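Hemin degrading factor (Pseudomonas aeruginosa, PDB 4MF9) binds heme and probably takes part in heme trafficking and degradation, as a member of the HemS family. Local coordinates at residues 49-63 with 170-184. Residues are numbered along the deposited sequence; the frame is centred on the assembly and turned at random.
Sequences ELVASRVGIDAVRLR and VERLRAAEQDAVLAL
The side-chain amide of Q178 lies against the backbone of R61 and bonds both its N and its O, as a neighbouring strand's backbone might, adding to the backbone bonds there. Its OE1 accepts from R61 N (2.8 Å) on a lone pair in the carbonyl plane, while NE2 gives a nearly straight bond to R61 O (2.8 Å, 168°). The bend at chi2 (-56°) folds the chain back to make this two-point grip possible. NE2 also donates to A175 O, so three bonds fix the rotation of the amide. R61 O takes a second donor, A175 N, at 3.0 Å.

Two residues on, R63 N meets L173 O at 2.7 Å, nearly head-on to the carbonyl. The R63 side chain turns at chi3 (-51°) and brings NH1 to R172 O (3.0 Å), which lies at the edge of the guanidinium, in its plane; L173 CD1 sits over one face. Two successive carbonyls at the end of helix 166-173 are thus taken up by one arginine.

V60 crosses Q178 obliquely, CG1 3.5 Å from Q178 OE1, and puts CG1 also over one face of the R174 guanidinium, with V170 CG1 packed alongside. L62 CD2 reaches V170 and L173 CB. Farther along, the R61 side chain, bent at chi2 and chi3, crosses that of L182 at about a right angle, with NH2 3.6 Å from L182 CD1. D179 OD1, 4.3 Å from R61 NH2, is beyond a salt bridge and may act only through its charge, since it lies well out of the guanidinium plane. A52 CB packs on L182 CB, and a water joins E49 O to A180 O.

Strand 59-62 is the outermost of its sheet: on one side it pairs with strand 124-133, and on the other the 174-178 loop closes its edge with a single bridge, L62 to R174. Helix 17-30 packs against the 50-57 side, and L182 rests on A126 of strand 124-133.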
loop_
_atom_site.group_PDB
_atom_site.type_symbol
_atom_site.label_atom_id
_atom_site.label_comp_id
_atom_site.label_asym_id
_atom_site.label_seq_id
_atom_site.Cartn_x
_atom_site.Cartn_y
_atom_site.Cartn_z
ATOM N N GLU A 49 -13.481 -12.691 4.607
ATOM C CA GLU A 49 -14.594 -13.491 5.049
ATOM C C GLU A 49 -15.804 -12.630 5.348
ATOM O O GLU A 49 -16.875 -12.935 4.958
ATOM C CB GLU A 49 -14.213 -14.248 6.265
ATOM C CG GLU A 49 -13.366 -15.435 5.998
ATOM C CD GLU A 49 -12.796 -16.025 7.277
ATOM O OE1 GLU A 49 -11.751 -15.546 7.770
ATOM O OE2 GLU A 49 -13.451 -16.922 7.794
ATOM N N LEU A 50 -15.550 -11.512 5.995
ATOM C CA LEU A 50 -16.594 -10.557 6.365
ATOM C C LEU A 50 -17.284 -10.034 5.111
ATOM O O LEU A 50 -18.517 -10.028 5.025
ATOM C CB LEU A 50 -16.012 -9.389 7.170
ATOM C CG LEU A 50 -16.803 -8.835 8.366
ATOM C CD1 LEU A 50 -16.262 -7.495 8.840
ATOM C CD2 LEU A 50 -18.266 -8.699 8.050
ATOM N N VAL A 51 -16.489 -9.613 4.132
ATOM C CA VAL A 51 -17.033 -9.143 2.857
ATOM C C VAL A 51 -17.821 -10.241 2.124
ATOM O O VAL A 51 -18.897 -9.987 1.576
ATOM C CB VAL A 51 -15.918 -8.559 1.955
ATOM C CG1 VAL A 51 -16.473 -8.185 0.590
ATOM C CG2 VAL A 51 -15.276 -7.343 2.622
ATOM N N ALA A 52 -17.302 -11.463 2.126
ATOM C CA ALA A 52 -18.013 -12.568 1.492
ATOM C C ALA A 52 -19.346 -12.852 2.190
ATOM O O ALA A 52 -20.271 -13.356 1.569
ATOM C CB ALA A 52 -17.153 -13.814 1.453
ATOM N N SER A 53 -19.457 -12.524 3.472
ATOM C CA SER A 53 -20.744 -12.709 4.156
ATOM C C SER A 53 -21.799 -11.743 3.608
ATOM O O SER A 53 -22.992 -11.891 3.890
ATOM C CB SER A 53 -20.597 -12.526 5.667
ATOM O OG SER A 53 -20.648 -11.159 6.012
ATOM N N ARG A 54 -21.355 -10.727 2.877
ATOM C CA ARG A 54 -22.186 -9.748 2.211
ATOM C C ARG A 54 -22.793 -10.176 0.865
ATOM O O ARG A 54 -23.654 -9.535 0.363
ATOM C CB ARG A 54 -21.411 -8.425 2.015
ATOM C CG ARG A 54 -20.925 -7.771 3.298
ATOM C CD ARG A 54 -20.181 -6.474 3.101
ATOM N NE ARG A 54 -21.015 -5.433 2.565
ATOM C CZ ARG A 54 -20.776 -4.149 2.747
ATOM N NH1 ARG A 54 -19.703 -3.790 3.408
ATOM N NH2 ARG A 54 -21.590 -3.243 2.305
ATOM N N VAL A 55 -22.272 -11.232 0.283
ATOM C CA VAL A 55 -22.689 -11.617 -1.063
ATOM C C VAL A 55 -24.160 -12.027 -1.073
ATOM O O VAL A 55 -24.610 -12.777 -0.208
ATOM C CB VAL A 55 -21.814 -12.739 -1.629
ATOM C CG1 VAL A 55 -22.325 -13.183 -2.989
ATOM C CG2 VAL A 55 -20.372 -12.264 -1.741
ATOM N N GLY A 56 -24.911 -11.507 -2.039
ATOM C CA GLY A 56 -26.343 -11.756 -2.094
ATOM C C GLY A 56 -27.110 -10.735 -1.282
ATOM O O GLY A 56 -28.333 -10.677 -1.351
ATOM N N ILE A 57 -26.408 -9.920 -0.514
ATOM C CA ILE A 57 -27.011 -8.817 0.165
ATOM C C ILE A 57 -26.707 -7.472 -0.480
ATOM O O ILE A 57 -27.577 -6.876 -1.069
ATOM C CB ILE A 57 -26.650 -8.826 1.637
ATOM C CG1 ILE A 57 -27.168 -10.072 2.287
ATOM C CG2 ILE A 57 -27.180 -7.622 2.386
ATOM C CD1 ILE A 57 -26.559 -10.341 3.611
ATOM N N ASP A 58 -25.450 -7.038 -0.407
ATOM C CA ASP A 58 -25.011 -5.867 -1.164
ATOM C C ASP A 58 -23.635 -6.027 -1.840
ATOM O O ASP A 58 -23.052 -5.043 -2.291
ATOM C CB ASP A 58 -25.035 -4.600 -0.305
ATOM C CG ASP A 58 -24.115 -4.679 0.898
ATOM O OD1 ASP A 58 -23.433 -5.710 1.078
ATOM O OD2 ASP A 58 -24.067 -3.692 1.671
ATOM N N ALA A 59 -23.131 -7.259 -1.899
ATOM C CA ALA A 59 -21.884 -7.567 -2.607
ATOM C C ALA A 59 -22.071 -8.635 -3.679
ATOM O O ALA A 59 -22.921 -9.516 -3.547
ATOM C CB ALA A 59 -20.804 -8.009 -1.623
ATOM N N VAL A 60 -21.268 -8.549 -4.738
ATOM C CA VAL A 60 -21.210 -9.568 -5.788
ATOM C C VAL A 60 -19.764 -10.060 -5.890
ATOM O O VAL A 60 -18.821 -9.252 -5.902
ATOM C CB VAL A 60 -21.670 -9.010 -7.165
ATOM C CG1 VAL A 60 -21.458 -10.042 -8.274
ATOM C CG2 VAL A 60 -23.130 -8.552 -7.125
ATOM N N ARG A 61 -19.558 -11.367 -5.937
ATOM C CA ARG A 61 -18.238 -11.913 -6.090
ATOM C C ARG A 61 -17.862 -11.850 -7.543
ATOM O O ARG A 61 -18.661 -12.183 -8.352
ATOM C CB ARG A 61 -18.091 -13.294 -5.497
ATOM C CG ARG A 61 -16.970 -14.126 -6.069
ATOM C CD ARG A 61 -15.734 -14.132 -5.199
ATOM N NE ARG A 61 -15.902 -15.049 -4.111
ATOM C CZ ARG A 61 -15.044 -15.953 -3.648
ATOM N NH1 ARG A 61 -13.881 -16.193 -4.187
ATOM N NH2 ARG A 61 -15.432 -16.682 -2.650
ATOM N N LEU A 62 -16.661 -11.358 -7.838
ATOM C CA LEU A 62 -16.222 -11.242 -9.222
ATOM C C LEU A 62 -15.174 -12.311 -9.500
ATOM O O LEU A 62 -14.628 -12.913 -8.573
ATOM C CB LEU A 62 -15.652 -9.851 -9.504
ATOM C CG LEU A 62 -16.522 -8.610 -9.295
ATOM C CD1 LEU A 62 -15.743 -7.364 -9.703
ATOM C CD2 LEU A 62 -17.851 -8.702 -10.068
ATOM N N ARG A 63 -14.899 -12.587 -10.743
ATOM C CA ARG A 63 -13.816 -13.503 -11.047
ATOM C C ARG A 63 -12.465 -12.830 -10.818
ATOM O O ARG A 63 -12.324 -11.718 -11.112
ATOM C CB ARG A 63 -13.899 -14.049 -12.450
ATOM C CG ARG A 63 -15.233 -14.601 -12.845
ATOM C CD ARG A 63 -15.102 -15.306 -14.171
ATOM N NE ARG A 63 -14.451 -14.498 -15.161
ATOM C CZ ARG A 63 -15.065 -13.554 -15.847
ATOM N NH1 ARG A 63 -16.314 -13.310 -15.614
ATOM N NH2 ARG A 63 -14.439 -12.825 -16.707
ATOM N N VAL A 170 -19.746 -5.086 -13.490
ATOM C CA VAL A 170 -20.044 -6.151 -12.537
ATOM C C VAL A 170 -20.565 -7.426 -13.228
ATOM O O VAL A 170 -20.065 -8.528 -12.973
ATOM C CB VAL A 170 -21.017 -5.663 -11.442
ATOM C CG1 VAL A 170 -21.569 -6.834 -10.652
ATOM C CG2 VAL A 170 -20.323 -4.678 -10.504
ATOM N N GLU A 171 -21.498 -7.273 -14.150
ATOM C CA GLU A 171 -22.106 -8.420 -14.826
ATOM C C GLU A 171 -21.106 -9.205 -15.643
ATOM O O GLU A 171 -21.132 -10.379 -15.635
ATOM C CB GLU A 171 -23.360 -8.054 -15.653
ATOM C CG GLU A 171 -23.671 -8.956 -16.848
ATOM C CD GLU A 171 -24.310 -10.282 -16.453
ATOM O OE1 GLU A 171 -24.518 -11.113 -17.351
ATOM O OE2 GLU A 171 -24.649 -10.462 -15.285
ATOM N N ARG A 172 -20.239 -8.511 -16.331
ATOM C CA ARG A 172 -19.202 -9.107 -17.168
ATOM C C ARG A 172 -18.182 -9.916 -16.370
ATOM O O ARG A 172 -17.700 -10.963 -16.826
ATOM C CB ARG A 172 -18.498 -7.997 -17.952
ATOM C CG ARG A 172 -17.246 -8.421 -18.695
ATOM C CD ARG A 172 -16.809 -7.311 -19.634
ATOM N NE ARG A 172 -17.144 -5.997 -19.086
ATOM C CZ ARG A 172 -16.943 -4.847 -19.722
ATOM N NH1 ARG A 172 -16.412 -4.849 -20.939
ATOM N NH2 ARG A 172 -17.282 -3.699 -19.145
ATOM N N LEU A 173 -17.864 -9.430 -15.173
ATOM C CA LEU A 173 -16.863 -10.051 -14.307
ATOM C C LEU A 173 -17.464 -10.927 -13.212
ATOM O O LEU A 173 -16.734 -11.566 -12.461
ATOM C CB LEU A 173 -15.991 -8.971 -13.651
ATOM C CG LEU A 173 -14.738 -8.516 -14.395
ATOM C CD1 LEU A 173 -13.789 -9.693 -14.672
ATOM C CD2 LEU A 173 -15.086 -7.809 -15.679
ATOM N N ARG A 174 -18.778 -10.967 -13.097
ATOM C CA ARG A 174 -19.425 -11.702 -12.045
ATOM C C ARG A 174 -19.073 -13.190 -12.059
ATOM O O ARG A 174 -19.132 -13.820 -13.057
ATOM C CB ARG A 174 -20.927 -11.464 -12.120
ATOM C CG ARG A 174 -21.845 -12.591 -11.723
ATOM C CD ARG A 174 -23.237 -12.241 -12.175
ATOM N NE ARG A 174 -23.855 -11.640 -11.045
ATOM C CZ ARG A 174 -24.334 -10.422 -11.006
ATOM N NH1 ARG A 174 -24.341 -9.650 -12.066
ATOM N NH2 ARG A 174 -24.852 -10.033 -9.885
ATOM N N ALA A 175 -18.710 -13.709 -10.906
ATOM C CA ALA A 175 -18.309 -15.106 -10.787
ATOM C C ALA A 175 -19.538 -16.004 -10.891
ATOM O O ALA A 175 -20.641 -15.603 -10.506
ATOM C CB ALA A 175 -17.607 -15.335 -9.472
ATOM N N ALA A 176 -19.346 -17.220 -11.395
ATOM C CA ALA A 176 -20.454 -18.167 -11.553
ATOM C C ALA A 176 -20.950 -18.665 -10.197
ATOM O O ALA A 176 -22.155 -18.721 -9.937
ATOM C CB ALA A 176 -20.035 -19.327 -12.435
ATOM N N GLU A 177 -20.039 -19.037 -9.329
ATOM C CA GLU A 177 -20.408 -19.410 -7.999
ATOM C C GLU A 177 -20.286 -18.257 -7.057
ATOM O O GLU A 177 -19.283 -17.990 -6.532
ATOM C CB GLU A 177 -19.631 -20.640 -7.489
ATOM C CG GLU A 177 -18.136 -20.591 -7.599
ATOM C CD GLU A 177 -17.578 -20.528 -9.010
ATOM O OE1 GLU A 177 -17.538 -19.436 -9.582
ATOM O OE2 GLU A 177 -17.133 -21.586 -9.521
ATOM N N GLN A 178 -21.402 -17.623 -6.837
ATOM C CA GLN A 178 -21.459 -16.383 -6.090
ATOM C C GLN A 178 -20.982 -16.536 -4.653
ATOM O O GLN A 178 -20.145 -15.749 -4.202
ATOM C CB GLN A 178 -22.837 -15.738 -6.203
ATOM C CG GLN A 178 -22.922 -14.855 -7.432
ATOM C CD GLN A 178 -21.819 -13.811 -7.418
ATOM O OE1 GLN A 178 -21.695 -13.052 -6.461
ATOM N NE2 GLN A 178 -21.002 -13.785 -8.463
ATOM N N ASP A 179 -21.587 -17.382 -3.881
ATOM C CA ASP A 179 -20.942 -17.920 -2.740
ATOM C C ASP A 179 -20.812 -16.952 -1.592
ATOM O O ASP A 179 -20.979 -15.773 -1.788
ATOM C CB ASP A 179 -19.565 -18.395 -3.124
ATOM C CG ASP A 179 -19.275 -19.712 -2.614
ATOM O OD1 ASP A 179 -18.098 -20.001 -2.333
ATOM O OD2 ASP A 179 -20.218 -20.501 -2.526
ATOM N N ALA A 180 -20.584 -17.417 -0.402
ATOM C CA ALA A 180 -20.316 -16.470 0.646
ATOM C C ALA A 180 -19.302 -16.987 1.673
ATOM O O ALA A 180 -19.260 -16.494 2.748
ATOM C CB ALA A 180 -21.596 -16.044 1.286
ATOM N N VAL A 181 -18.508 -17.950 1.271
ATOM C CA VAL A 181 -17.644 -18.588 2.217
ATOM C C VAL A 181 -16.180 -18.124 2.187
ATOM O O VAL A 181 -15.653 -17.666 3.203
ATOM C CB VAL A 181 -17.850 -20.105 2.123
ATOM C CG1 VAL A 181 -16.689 -20.878 2.698
ATOM C CG2 VAL A 181 -19.121 -20.439 2.881
ATOM N N LEU A 182 -15.570 -18.213 1.028
ATOM C CA LEU A 182 -14.190 -17.751 0.787
ATOM C C LEU A 182 -13.095 -18.749 1.200
ATOM O O LEU A 182 -12.886 -19.006 2.386
ATOM C CB LEU A 182 -13.924 -16.364 1.394
ATOM C CG LEU A 182 -12.596 -15.780 0.936
ATOM C CD1 LEU A 182 -12.564 -15.841 -0.568
ATOM C CD2 LEU A 182 -12.385 -14.362 1.424
ATOM N N ALA A 183 -12.368 -19.243 0.222
ATOM C CA ALA A 183 -11.318 -20.194 0.473
ATOM C C ALA A 183 -10.048 -19.503 0.950
ATOM O O ALA A 183 -9.590 -18.589 0.315
ATOM C CB ALA A 183 -11.030 -20.928 -0.807
ATOM N N LEU A 184 -9.456 -19.989 2.018
ATOM C CA LEU A 184 -8.228 -19.383 2.530
ATOM C C LEU A 184 -7.123 -20.416 2.731
ATOM O O LEU A 184 -7.344 -21.462 3.346
ATOM C CB LEU A 184 -8.492 -18.655 3.850
ATOM C CG LEU A 184 -9.607 -17.608 3.888
ATOM C CD1 LEU A 184 -9.695 -17.000 5.268
ATOM C CD2 LEU A 184 -9.392 -16.530 2.855
HETATM O O HOH W 1 -18.142 -15.555 4.885
#